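Local coordinates for protein CymD (Pseudomonas putida, PDB 6Z34) that probably lets monoaromatic hydrocarbons such as toluene cross the bacterial outer membrane by lateral diffusion, as a channel of the FadL family, at residues A21-A27 against T36-M40; M31-A35 against V236-Y240. Residue numbers count along the deposited sequence, not the author numbering.

Interaction 1 of 2, residues A21-A27 against T36-M40; sequences AAFNIGA and TLTQM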
ATOM      1  N   ALA A  21       0.051  12.328 -10.574  1.00 48.49           N
ATOM      2  CA  ALA A  21       0.827  12.027 -11.777  1.00 50.55           C
ATOM      3  C   ALA A  21       1.457  13.283 -12.386  1.00 50.45           C
ATOM      4  O   ALA A  21       2.523  13.209 -13.009  1.00 52.38           O
ATOM      5  CB  ALA A  21      -0.073  11.345 -12.804  1.00 54.65           C
ATOM      6  N   ALA A  22       0.800  14.433 -12.245  1.00 46.22           N
ATOM      7  CA  ALA A  22       1.282  15.677 -12.811  1.00 53.45           C
ATOM      8  C   ALA A  22       1.299  16.810 -11.796  1.00 58.98           C
ATOM      9  O   ALA A  22       1.849  17.878 -12.089  1.00 58.12           O
ATOM     10  CB  ALA A  22       0.417  16.089 -14.017  1.00 48.96           C
ATOM     11  N   PHE A  23       0.737  16.604 -10.614  1.00 54.63           N
ATOM     12  CA  PHE A  23       0.587  17.653  -9.629  1.00 53.98           C
ATOM     13  C   PHE A  23       1.672  17.544  -8.562  1.00 57.59           C
ATOM     14  O   PHE A  23       1.957  16.448  -8.069  1.00 58.55           O
ATOM     15  CB  PHE A  23      -0.784  17.571  -8.984  1.00 51.31           C
ATOM     16  CG  PHE A  23      -1.108  18.756  -8.153  1.00 56.95           C
ATOM     17  CD1 PHE A  23      -0.886  18.746  -6.773  1.00 49.40           C
ATOM     18  CD2 PHE A  23      -1.622  19.895  -8.743  1.00 52.17           C
ATOM     19  CE1 PHE A  23      -1.179  19.863  -6.026  1.00 45.90           C
ATOM     20  CE2 PHE A  23      -1.931  20.999  -7.988  1.00 50.40           C
ATOM     21  CZ  PHE A  23      -1.721  20.985  -6.637  1.00 50.25           C
ATOM     22  N   ASN A  24       2.257  18.687  -8.201  1.00 50.41           N
ATOM     23  CA  ASN A  24       3.315  18.735  -7.202  1.00 44.91           C
ATOM     24  C   ASN A  24       2.774  18.359  -5.832  1.00 49.87           C
ATOM     25  O   ASN A  24       2.251  19.219  -5.120  1.00 47.57           O
ATOM     26  CB  ASN A  24       3.936  20.120  -7.134  1.00 42.75           C
ATOM     27  CG  ASN A  24       5.038  20.195  -6.083  1.00 62.94           C
ATOM     28  OD1 ASN A  24       5.439  19.178  -5.515  1.00 52.29           O
ATOM     29  ND2 ASN A  24       5.535  21.398  -5.828  1.00 53.18           N
ATOM     30  N   ILE A  25       2.900  17.086  -5.452  1.00 55.76           N
ATOM     31  CA  ILE A  25       2.348  16.608  -4.191  1.00 53.43           C
ATOM     32  C   ILE A  25       3.431  16.677  -3.121  1.00 66.36           C
ATOM     33  O   ILE A  25       3.244  16.193  -1.996  1.00 71.62           O
ATOM     34  CB  ILE A  25       1.773  15.183  -4.314  1.00 49.44           C
ATOM     35  CG1 ILE A  25       2.837  14.169  -4.744  1.00 44.15           C
ATOM     36  CG2 ILE A  25       0.561  15.140  -5.244  1.00 45.21           C
ATOM     37  CD1 ILE A  25       2.450  12.698  -4.341  1.00 44.08           C
ATOM     38  N   GLY A  26       4.572  17.280  -3.468  1.00 64.36           N
ATOM     39  CA  GLY A  26       5.680  17.398  -2.540  1.00 50.40           C
ATOM     40  C   GLY A  26       6.600  16.186  -2.576  1.00 54.00           C
ATOM     41  O   GLY A  26       6.687  15.461  -3.573  1.00 52.37           O
ATOM     42  N   ALA A  27       7.292  15.962  -1.455  1.00 47.11           N
ATOM     43  CA  ALA A  27       8.265  14.878  -1.384  1.00 41.76           C
ATOM     44  C   ALA A  27       7.650  13.511  -1.631  1.00 44.33           C
ATOM     45  O   ALA A  27       8.355  12.597  -2.073  1.00 51.42           O
ATOM     46  CB  ALA A  27       8.929  14.858  -0.008  1.00 49.77           C
ATOM     47  N   THR A  36       7.646  14.647 -10.546  1.00 43.03           N
ATOM     48  CA  THR A  36       7.064  15.874  -9.997  1.00 45.22           C
ATOM     49  C   THR A  36       7.975  16.550  -8.981  1.00 53.97           C
ATOM     50  O   THR A  36       7.711  17.699  -8.611  1.00 53.04           O
ATOM     51  CB  THR A  36       5.703  15.621  -9.343  1.00 42.07           C
ATOM     52  OG1 THR A  36       5.833  14.648  -8.306  1.00 43.74           O
ATOM     53  CG2 THR A  36       4.629  15.185 -10.408  1.00 42.10           C
ATOM     54  N   LEU A  37       9.023  15.864  -8.514  1.00 52.75           N
ATOM     55  CA  LEU A  37       9.946  16.471  -7.565  1.00 48.30           C
ATOM     56  C   LEU A  37      10.678  17.669  -8.144  1.00 48.47           C
ATOM     57  O   LEU A  37      11.088  18.543  -7.379  1.00 52.11           O
ATOM     58  CB  LEU A  37      10.959  15.441  -7.090  1.00 45.89           C
ATOM     59  CG  LEU A  37      10.339  14.236  -6.404  1.00 49.37           C
ATOM     60  CD1 LEU A  37      11.406  13.173  -6.229  1.00 46.15           C
ATOM     61  CD2 LEU A  37       9.719  14.685  -5.083  1.00 42.28           C
ATOM     62  N   THR A  38      10.838  17.751  -9.470  1.00 49.92           N
ATOM     63  CA  THR A  38      11.418  18.966 -10.045  1.00 52.81           C
ATOM     64  C   THR A  38      10.542  20.198  -9.828  1.00 50.89           C
ATOM     65  O   THR A  38      11.037  21.314 -10.003  1.00 53.61           O
ATOM     66  CB  THR A  38      11.727  18.794 -11.547  1.00 49.87           C
ATOM     67  OG1 THR A  38      10.528  18.529 -12.295  1.00 56.32           O
ATOM     68  CG2 THR A  38      12.708  17.673 -11.751  1.00 52.99           C
ATOM     69  N   GLN A  39       9.276  20.025  -9.422  1.00 51.46           N
ATOM     70  CA  GLN A  39       8.396  21.148  -9.081  1.00 44.60           C
ATOM     71  C   GLN A  39       8.743  21.773  -7.727  1.00 50.42           C
ATOM     72  O   GLN A  39       8.355  22.915  -7.467  1.00 46.56           O
ATOM     73  CB  GLN A  39       6.934  20.682  -9.052  1.00 44.58           C
ATOM     74  CG  GLN A  39       6.077  21.057 -10.244  1.00 70.15           C
ATOM     75  CD  GLN A  39       6.428  20.272 -11.481  1.00 81.18           C
ATOM     76  OE1 GLN A  39       6.028  19.113 -11.625  1.00 81.00           O
ATOM     77  NE2 GLN A  39       7.170  20.901 -12.393  1.00 85.48           N
ATOM     78  N   MET A  40       9.442  21.053  -6.848  1.00 44.14           N
ATOM     79  CA  MET A  40       9.768  21.617  -5.542  1.00 49.22           C
ATOM     80  C   MET A  40      10.853  22.678  -5.660  1.00 50.11           C
ATOM     81  O   MET A  40      11.702  22.622  -6.549  1.00 49.86           O
ATOM     82  CB  MET A  40      10.239  20.526  -4.576  1.00 44.02           C
ATOM     83  CG  MET A  40       9.209  19.408  -4.386  1.00 49.46           C
ATOM     84  SD  MET A  40       9.854  18.081  -3.362  1.00 55.34           S
ATOM     85  CE  MET A  40       9.656  18.827  -1.743  1.00 60.63           C
TER
HETATM   86  O   HOH W   1       6.447  16.254  -6.116  1.00 48.76           O

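Interaction 2 of 2, residues M31-A35 against V236-Y240; sequences MLNPA and VGIVY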
ATOM      1  N   MET A  31       7.040   8.431  -4.230  1.00 46.52           N
ATOM      2  CA  MET A  31       6.239   7.216  -4.217  1.00 57.84           C
ATOM      3  C   MET A  31       5.083   7.277  -5.195  1.00 53.01           C
ATOM      4  O   MET A  31       4.237   6.387  -5.175  1.00 48.86           O
ATOM      5  CB  MET A  31       5.699   6.940  -2.815  1.00 64.47           C
ATOM      6  CG  MET A  31       6.769   6.565  -1.795  1.00 72.86           C
ATOM      7  SD  MET A  31       7.611   5.002  -2.157  1.00 71.76           S
ATOM      8  CE  MET A  31       6.233   3.955  -2.529  1.00 60.65           C
ATOM      9  N   LEU A  32       5.004   8.316  -6.027  1.00 40.10           N
ATOM     10  CA  LEU A  32       3.948   8.360  -7.033  1.00 46.66           C
ATOM     11  C   LEU A  32       4.603   8.579  -8.385  1.00 48.14           C
ATOM     12  O   LEU A  32       5.011   7.616  -9.053  1.00 47.62           O
ATOM     13  CB  LEU A  32       2.916   9.445  -6.732  1.00 43.35           C
ATOM     14  CG  LEU A  32       1.544   9.089  -7.330  1.00 58.28           C
ATOM     15  CD1 LEU A  32       0.429   9.583  -6.425  1.00 52.21           C
ATOM     16  CD2 LEU A  32       1.349   9.597  -8.755  1.00 65.41           C
ATOM     17  N   ASN A  33       4.742   9.837  -8.785  1.00 45.82           N
ATOM     18  CA  ASN A  33       5.509  10.155  -9.986  1.00 45.38           C
ATOM     19  C   ASN A  33       6.700  10.990  -9.547  1.00 47.57           C
ATOM     20  O   ASN A  33       6.562  12.199  -9.273  1.00 43.54           O
ATOM     21  CB  ASN A  33       4.669  10.873 -11.042  1.00 40.19           C
ATOM     22  CG  ASN A  33       5.464  11.167 -12.331  1.00 53.61           C
ATOM     23  OD1 ASN A  33       6.617  10.718 -12.500  1.00 47.63           O
ATOM     24  ND2 ASN A  33       4.847  11.920 -13.244  1.00 53.32           N
ATOM     25  N   PRO A  34       7.879  10.385  -9.431  1.00 48.16           N
ATOM     26  CA  PRO A  34       9.054  11.145  -8.985  1.00 40.40           C
ATOM     27  C   PRO A  34       9.434  12.286  -9.916  1.00 41.23           C
ATOM     28  O   PRO A  34      10.162  13.187  -9.485  1.00 42.92           O
ATOM     29  CB  PRO A  34      10.159  10.078  -8.909  1.00 45.21           C
ATOM     30  CG  PRO A  34       9.602   8.852  -9.567  1.00 49.93           C
ATOM     31  CD  PRO A  34       8.127   8.935  -9.500  1.00 50.33           C
ATOM     32  N   ALA A  35       8.945  12.313 -11.161  1.00 44.58           N
ATOM     33  CA  ALA A  35       9.227  13.465 -12.015  1.00 41.30           C
ATOM     34  C   ALA A  35       8.673  14.745 -11.411  1.00 44.62           C
ATOM     35  O   ALA A  35       9.202  15.831 -11.685  1.00 46.48           O
ATOM     36  CB  ALA A  35       8.658  13.259 -13.423  1.00 43.55           C
ATOM     37  N   VAL A 236       0.988  17.401 -18.116  1.00 53.27           N
ATOM     38  CA  VAL A 236       0.558  16.013 -18.174  1.00 54.77           C
ATOM     39  C   VAL A 236       1.676  15.150 -17.589  1.00 59.13           C
ATOM     40  O   VAL A 236       2.863  15.485 -17.690  1.00 53.78           O
ATOM     41  CB  VAL A 236       0.176  15.607 -19.621  1.00 60.63           C
ATOM     42  CG1 VAL A 236       1.345  15.735 -20.556  1.00 60.29           C
ATOM     43  CG2 VAL A 236      -0.361  14.200 -19.657  1.00 72.74           C
ATOM     44  N   GLY A 237       1.286  14.067 -16.921  1.00 52.97           N
ATOM     45  CA  GLY A 237       2.236  13.207 -16.235  1.00 41.12           C
ATOM     46  C   GLY A 237       1.880  11.743 -16.402  1.00 55.52           C
ATOM     47  O   GLY A 237       0.705  11.364 -16.475  1.00 57.49           O
ATOM     48  N   ILE A 238       2.916  10.914 -16.475  1.00 48.12           N
ATOM     49  CA  ILE A 238       2.741   9.475 -16.652  1.00 52.66           C
ATOM     50  C   ILE A 238       3.809   8.768 -15.835  1.00 54.69           C
ATOM     51  O   ILE A 238       4.988   9.142 -15.884  1.00 54.04           O
ATOM     52  CB  ILE A 238       2.817   9.061 -18.145  1.00 61.70           C
ATOM     53  CG1 ILE A 238       2.719   7.552 -18.318  1.00 71.41           C
ATOM     54  CG2 ILE A 238       4.112   9.442 -18.779  1.00 71.89           C
ATOM     55  CD1 ILE A 238       1.350   7.018 -18.139  1.00 78.38           C
ATOM     56  N   VAL A 239       3.404   7.750 -15.070  1.00 46.88           N
ATOM     57  CA  VAL A 239       4.367   6.974 -14.297  1.00 46.55           C
ATOM     58  C   VAL A 239       3.987   5.505 -14.346  1.00 56.92           C
ATOM     59  O   VAL A 239       2.820   5.140 -14.170  1.00 57.28           O
ATOM     60  CB  VAL A 239       4.497   7.468 -12.834  1.00 50.34           C
ATOM     61  CG1 VAL A 239       3.163   7.423 -12.106  1.00 42.77           C
ATOM     62  CG2 VAL A 239       5.540   6.636 -12.092  1.00 48.47           C
ATOM     63  N   TYR A 240       4.986   4.664 -14.590  1.00 56.93           N
ATOM     64  CA  TYR A 240       4.844   3.221 -14.505  1.00 49.95           C
ATOM     65  C   TYR A 240       5.503   2.710 -13.228  1.00 51.50           C
ATOM     66  O   TYR A 240       6.697   2.932 -12.996  1.00 48.97           O
ATOM     67  CB  TYR A 240       5.448   2.540 -15.725  1.00 53.00           C
ATOM     68  CG  TYR A 240       5.176   1.051 -15.763  1.00 58.99           C
ATOM     69  CD1 TYR A 240       3.924   0.559 -16.127  1.00 61.16           C
ATOM     70  CD2 TYR A 240       6.176   0.135 -15.453  1.00 59.74           C
ATOM     71  CE1 TYR A 240       3.676  -0.816 -16.179  1.00 55.81           C
ATOM     72  CE2 TYR A 240       5.939  -1.234 -15.505  1.00 65.23           C
ATOM     73  CZ  TYR A 240       4.692  -1.703 -15.864  1.00 56.30           C
ATOM     74  OH  TYR A 240       4.495  -3.060 -15.906  1.00 63.70           O
TER

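Interaction 1 of 2, residues A21-A27 against T36-M40
Thr36, Asn24 and Met40 give up most of the surface in this contact, 76, 71 and 50 Å² out of a summed 383 Å², and each meets the facing segment differently. Thr36, within the 3-10 turn that runs on from the preceding residues, points its CA-to-CB bond toward 21-27. Its methyl CG2 lies 3.9 Å from Ala21 O and 3.8 Å from Phe23 O, so it fills the concave side of that irregular backbone. Its hydroxyl hydrogen-bonds to Asn33 O and also receives a hydrogen bond from water 1, with Thr36 OG1 2.8 Å from the water oxygen. The same water lies 2.7 Å from Gly26 O and 3.2 Å from Asn24 OD1, both as acceptors. Asn24 makes an Asx turn: its OD1 accepts from Gly26 N at 2.9 Å. On the 3-10 side, Asn24 CG lies 3.6 Å from Gln39 CB. Met40 reaches in from the side, its SD 3.8 Å from Gly26 C and its CE 3.7 Å from Ala27 N, while Leu37 CD2 approaches Gly26 O at 3.5 Å. Gly26 has phi/psi of 87/-155°, where a CB would jam against the preceding carbonyl. Both segments belong to the N-terminal hatch that FadL-family barrels carry in their lumen, and Ala27 and Met40 also touch wall strand 80-91. One water facing three acceptors has only two protons to offer, so its bonds must be shared; polar cohesion here is water-mediated, while direct contact is van der Waals packing of methyls, thioether and the Asn24 amide, largely against backbone.

Interaction 2 of 2, residues M31-A35 against V236-Y240
Apolar contact dominates, and Val239 is its focus, with 66 of the 180 Å² buried. Its CA-to-CB bond points toward the hatch segment, and its CB lies 3.9 Å from Asn33 CB. Val239 CG1 is 4.4 Å from Leu32 CD2, and Val239 CG2 is 4.3 Å from Pro34 CD. The flanking Ile238 and Tyr240 point away, the alternation expected of a barrel strand with one inward residue in every two. A close carbon-oxygen approach adds to this: Leu32 O sits 3.2 Å from Val239 CG2.

The Asn33 side chain spends its hydrogen bonds on partners other than 236-240. Asn33 OD1 accepts from Ala35 N at 3.1 Å, an Asx turn that shapes the Asn-Pro-Ala sequence of the hatch, while Asn33 ND2 is hydrogen-bonded to Ala21 O and to Leu226 O. Across the contact, Asn33 ND2 passes Gly237 CA at 4.2 Å; an ideal CB there would come within 3.4 Å of it, so glycine leaves room for the amide.

Residues 236-240 spend backbone hydrogen bonds on strands 198-229 and 281-289. With both edges so engaged, the hatch does not extend the sheet here; it meets 236-240 by van der Waals contact, while Asn33 bonds to Leu226 O on the neighbouring strand.

Overall arrangement
Both contacts are buried, with centres 9 Å apart, but they join different things. Interaction 1 folds the hatch onto itself across eight intervening residues; interaction 2 presses part of that intervening chain against barrel strand 234-259, about 200 residues later. The former buries roughly twice the area and uses a water among polar groups, whereas the latter rests on van der Waals contact around one inward valine. They meet directly: Ala21 O accepts a hydrogen bond from Asn33 ND2 at 2.7 Å, and Ala22 CB packs 3.6 Å from Gly237 N. Residues 21-22 therefore share the strand 236-240 surface with Asn33, coupling the hatch's internal fold to its seat on the wall.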